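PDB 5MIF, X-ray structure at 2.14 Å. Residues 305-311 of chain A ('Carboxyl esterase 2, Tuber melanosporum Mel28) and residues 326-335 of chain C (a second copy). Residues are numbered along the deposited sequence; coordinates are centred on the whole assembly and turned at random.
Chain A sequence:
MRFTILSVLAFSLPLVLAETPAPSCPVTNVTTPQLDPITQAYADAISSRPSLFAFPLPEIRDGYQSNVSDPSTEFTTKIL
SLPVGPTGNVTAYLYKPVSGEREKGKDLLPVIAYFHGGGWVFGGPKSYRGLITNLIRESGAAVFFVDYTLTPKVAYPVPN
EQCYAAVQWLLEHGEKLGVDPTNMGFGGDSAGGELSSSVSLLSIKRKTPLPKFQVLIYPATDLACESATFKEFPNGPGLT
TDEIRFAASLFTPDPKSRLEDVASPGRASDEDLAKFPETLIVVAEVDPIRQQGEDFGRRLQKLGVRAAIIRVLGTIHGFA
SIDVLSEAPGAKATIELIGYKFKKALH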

# COMPACT_ATOMS: atom_id res chain seq x y z
N VAL A 305 3.99 14.60 -12.29
CA VAL A 305 3.35 14.76 -10.98
C VAL A 305 3.80 13.63 -10.05
O VAL A 305 3.86 12.47 -10.47
N ARG A 306 4.14 13.95 -8.80
CA ARG A 306 4.45 12.88 -7.86
C ARG A 306 3.18 12.07 -7.55
O ARG A 306 2.29 12.53 -6.83
N ALA A 307 3.09 10.87 -8.12
CA ALA A 307 1.90 10.06 -7.96
C ALA A 307 2.26 8.62 -7.63
O ALA A 307 2.96 7.95 -8.38
N ALA A 308 1.75 8.16 -6.49
CA ALA A 308 1.92 6.77 -6.08
C ALA A 308 0.65 5.98 -6.38
O ALA A 308 -0.46 6.46 -6.13
N ILE A 309 0.82 4.78 -6.91
CA ILE A 309 -0.32 3.91 -7.22
C ILE A 309 -0.15 2.53 -6.59
O ILE A 309 0.85 1.84 -6.80
N ILE A 310 -1.16 2.14 -5.83
CA ILE A 310 -1.14 0.88 -5.10
C ILE A 310 -2.40 0.06 -5.36
O ILE A 310 -3.52 0.55 -5.25
N ARG A 311 -2.20 -1.20 -5.72
CA ARG A 311 -3.28 -2.15 -5.94
C ARG A 311 -3.33 -3.13 -4.77
O ARG A 311 -2.33 -3.78 -4.45
N SER C 326 14.09 4.32 -3.56
CA SER C 326 13.29 4.36 -2.34
C SER C 326 12.66 5.74 -2.13
O SER C 326 11.77 5.89 -1.30
N GLU C 327 13.11 6.73 -2.90
CA GLU C 327 12.57 8.08 -2.75
C GLU C 327 11.44 8.40 -3.73
O GLU C 327 10.78 9.43 -3.61
N ALA C 328 11.21 7.51 -4.69
CA ALA C 328 10.06 7.61 -5.60
C ALA C 328 8.76 7.47 -4.79
O ALA C 328 8.76 6.83 -3.75
N PRO C 329 7.65 8.08 -5.27
CA PRO C 329 6.42 8.16 -4.45
C PRO C 329 5.90 6.81 -3.93
O PRO C 329 5.71 6.65 -2.72
N GLY C 330 5.68 5.85 -4.83
CA GLY C 330 5.17 4.54 -4.46
C GLY C 330 6.08 3.77 -3.51
O GLY C 330 5.61 3.20 -2.53
N ALA C 331 7.37 3.76 -3.80
CA ALA C 331 8.34 3.10 -2.93
C ALA C 331 8.32 3.72 -1.54
O ALA C 331 8.29 3.03 -0.53
N LYS C 332 8.36 5.05 -1.52
CA LYS C 332 8.43 5.79 -0.27
C LYS C 332 7.20 5.51 0.58
O LYS C 332 7.30 5.28 1.79
N ALA C 333 6.04 5.49 -0.06
CA ALA C 333 4.77 5.27 0.65
C ALA C 333 4.73 3.88 1.27
O ALA C 333 4.28 3.71 2.39
N THR C 334 5.20 2.89 0.53
CA THR C 334 5.09 1.53 1.03
C THR C 334 6.18 1.24 2.07
O THR C 334 6.00 0.39 2.94
N ILE C 335 7.31 1.93 1.98
CA ILE C 335 8.32 1.79 3.03
C ILE C 335 7.75 2.34 4.33
O ILE C 335 7.90 1.72 5.39

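The most unusual feature of this contact is a water that joins the start of a strand in one copy to the first turn of a helix in the other. It donates to Ala307(A) O at 3.1 Å and accepts from Gly330(C) N, also at 3.1 Å. In the first turn of a helix the amide nitrogens have no carbonyl of an earlier turn to bind, so the water gives this one a partner.

Strand 307-311 of chain A runs past helix 329-335 of chain C at 60°, with the axes 7.0 Å apart at their closest. Two small residues, Ala308(A) and Gly330(C), lie where the backbones come closest. Their CA atoms are 4.3 Å apart. Ala308(A) points toward the helix, and its CB lies 3.5 Å from Gly330(C) N. Gly330(C) has no side chain; an ideal CB there would point sideways and sit 4.2 Å from Ala308(A) CB.

Pro329(C) starts the helix and also points toward the strand. Its ring has a C-gamma exo pucker. Ala308(A) CB and Pro329(C) CB make an apolar contact at 3.9 Å. The same ring reaches the strand backbone, with Pro329(C) CG 3.8 Å from Ala307(A) N.

Arg306(A) leaves its backbone sideways, but its end comes nearer to chain C. Its chi1 to chi3 are m, t and p, and chi4 is 84°. Arg306(A) NH2 donates a hydrogen bond to Glu327(C) O at 3.0 Å, nearly straight at 172°. This is the one direct hydrogen bond between the stretches. The acceptor lies at the edge of the guanidinium, near its plane, where the N-H groups point. Pro329(C) CD covers one face, 3.7 Å from Arg306(A) NH2. The Glu327(C) carboxylate does not bind this arginine. Instead, Glu327(C) OE1 forms a long salt bridge of 3.9 Å with Lys332(C) NZ, within its own chain.

At the other end of the contact, Ile310(A) points toward the helix with chi1 m and chi2 t. Ile310(A) CD1 meets Thr334(C) CG2 at 3.7 Å. Thr334(C) has chi1 p, which turns its methyl to the isoleucine and leaves its hydroxyl beside the helix backbone. Thr334(C) OG1 is 3.2 Å from Gly330(C) O and 3.1 Å from Ala331(C) O.

Along the strand the directions alternate. Ala308(A) and Ile310(A) point toward the helix, while Ala307(A) and Ile309(A) point away.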

# COMPACT_ATOMS: atom_id res chain seq x y z
CB VAL A 305 1.81 14.77 -11.09
CG1 VAL A 305 1.18 14.86 -9.72
CG2 VAL A 305 1.36 15.93 -11.96
CB ARG A 306 5.06 13.43 -6.56
CG ARG A 306 6.54 13.80 -6.68
CD ARG A 306 7.16 14.16 -5.33
NE ARG A 306 7.28 13.01 -4.43
CZ ARG A 306 8.30 12.14 -4.46
NH1 ARG A 306 9.26 12.29 -5.37
NH2 ARG A 306 8.35 11.12 -3.61
CB ALA A 307 1.04 10.12 -9.22
CB ALA A 308 2.28 6.70 -4.59
CB ILE A 309 -0.53 3.73 -8.75
CG1 ILE A 309 -0.33 5.05 -9.50
CG2 ILE A 309 -1.90 3.12 -9.01
CD1 ILE A 309 0.21 4.86 -10.89
CB ILE A 310 -1.00 1.15 -3.61
CG1 ILE A 310 0.47 1.39 -3.26
CG2 ILE A 310 -1.52 -0.00 -2.79
CD1 ILE A 310 0.62 1.98 -1.89
CB ARG A 311 -3.09 -2.92 -7.25
CG ARG A 311 -4.10 -4.07 -7.44
CD ARG A 311 -3.70 -5.03 -8.57
NE ARG A 311 -3.67 -4.38 -9.88
CZ ARG A 311 -3.57 -5.04 -11.04
NH1 ARG A 311 -3.46 -6.36 -11.05
NH2 ARG A 311 -3.55 -4.36 -12.18
CB SER C 326 14.14 3.96 -1.13
OG SER C 326 14.95 5.04 -0.69
CB GLU C 327 13.69 9.12 -2.89
CG GLU C 327 14.71 9.11 -1.74
CD GLU C 327 14.10 9.49 -0.39
OE1 GLU C 327 13.09 10.23 -0.37
OE2 GLU C 327 14.64 9.05 0.65
CB ALA C 328 10.15 6.55 -6.69
CB PRO C 329 5.40 8.81 -5.40
CG PRO C 329 6.23 9.63 -6.36
CD PRO C 329 7.56 8.88 -6.50
CB ALA C 331 9.75 3.20 -3.51
CB LYS C 332 8.59 7.29 -0.55
CG LYS C 332 8.92 8.16 0.67
CD LYS C 332 8.94 9.65 0.29
CE LYS C 332 10.13 10.38 0.87
NZ LYS C 332 10.23 10.24 2.35
CB ALA C 333 3.59 5.46 -0.29
CB THR C 334 5.11 0.51 -0.12
OG1 THR C 334 6.35 0.58 -0.82
CG2 THR C 334 4.00 0.85 -1.08
CB ILE C 335 9.65 2.49 2.68
CG1 ILE C 335 10.34 1.74 1.53
CG2 ILE C 335 10.56 2.52 3.88
CD1 ILE C 335 11.47 2.52 0.86
O HOH W 1 5.36 6.11 -7.91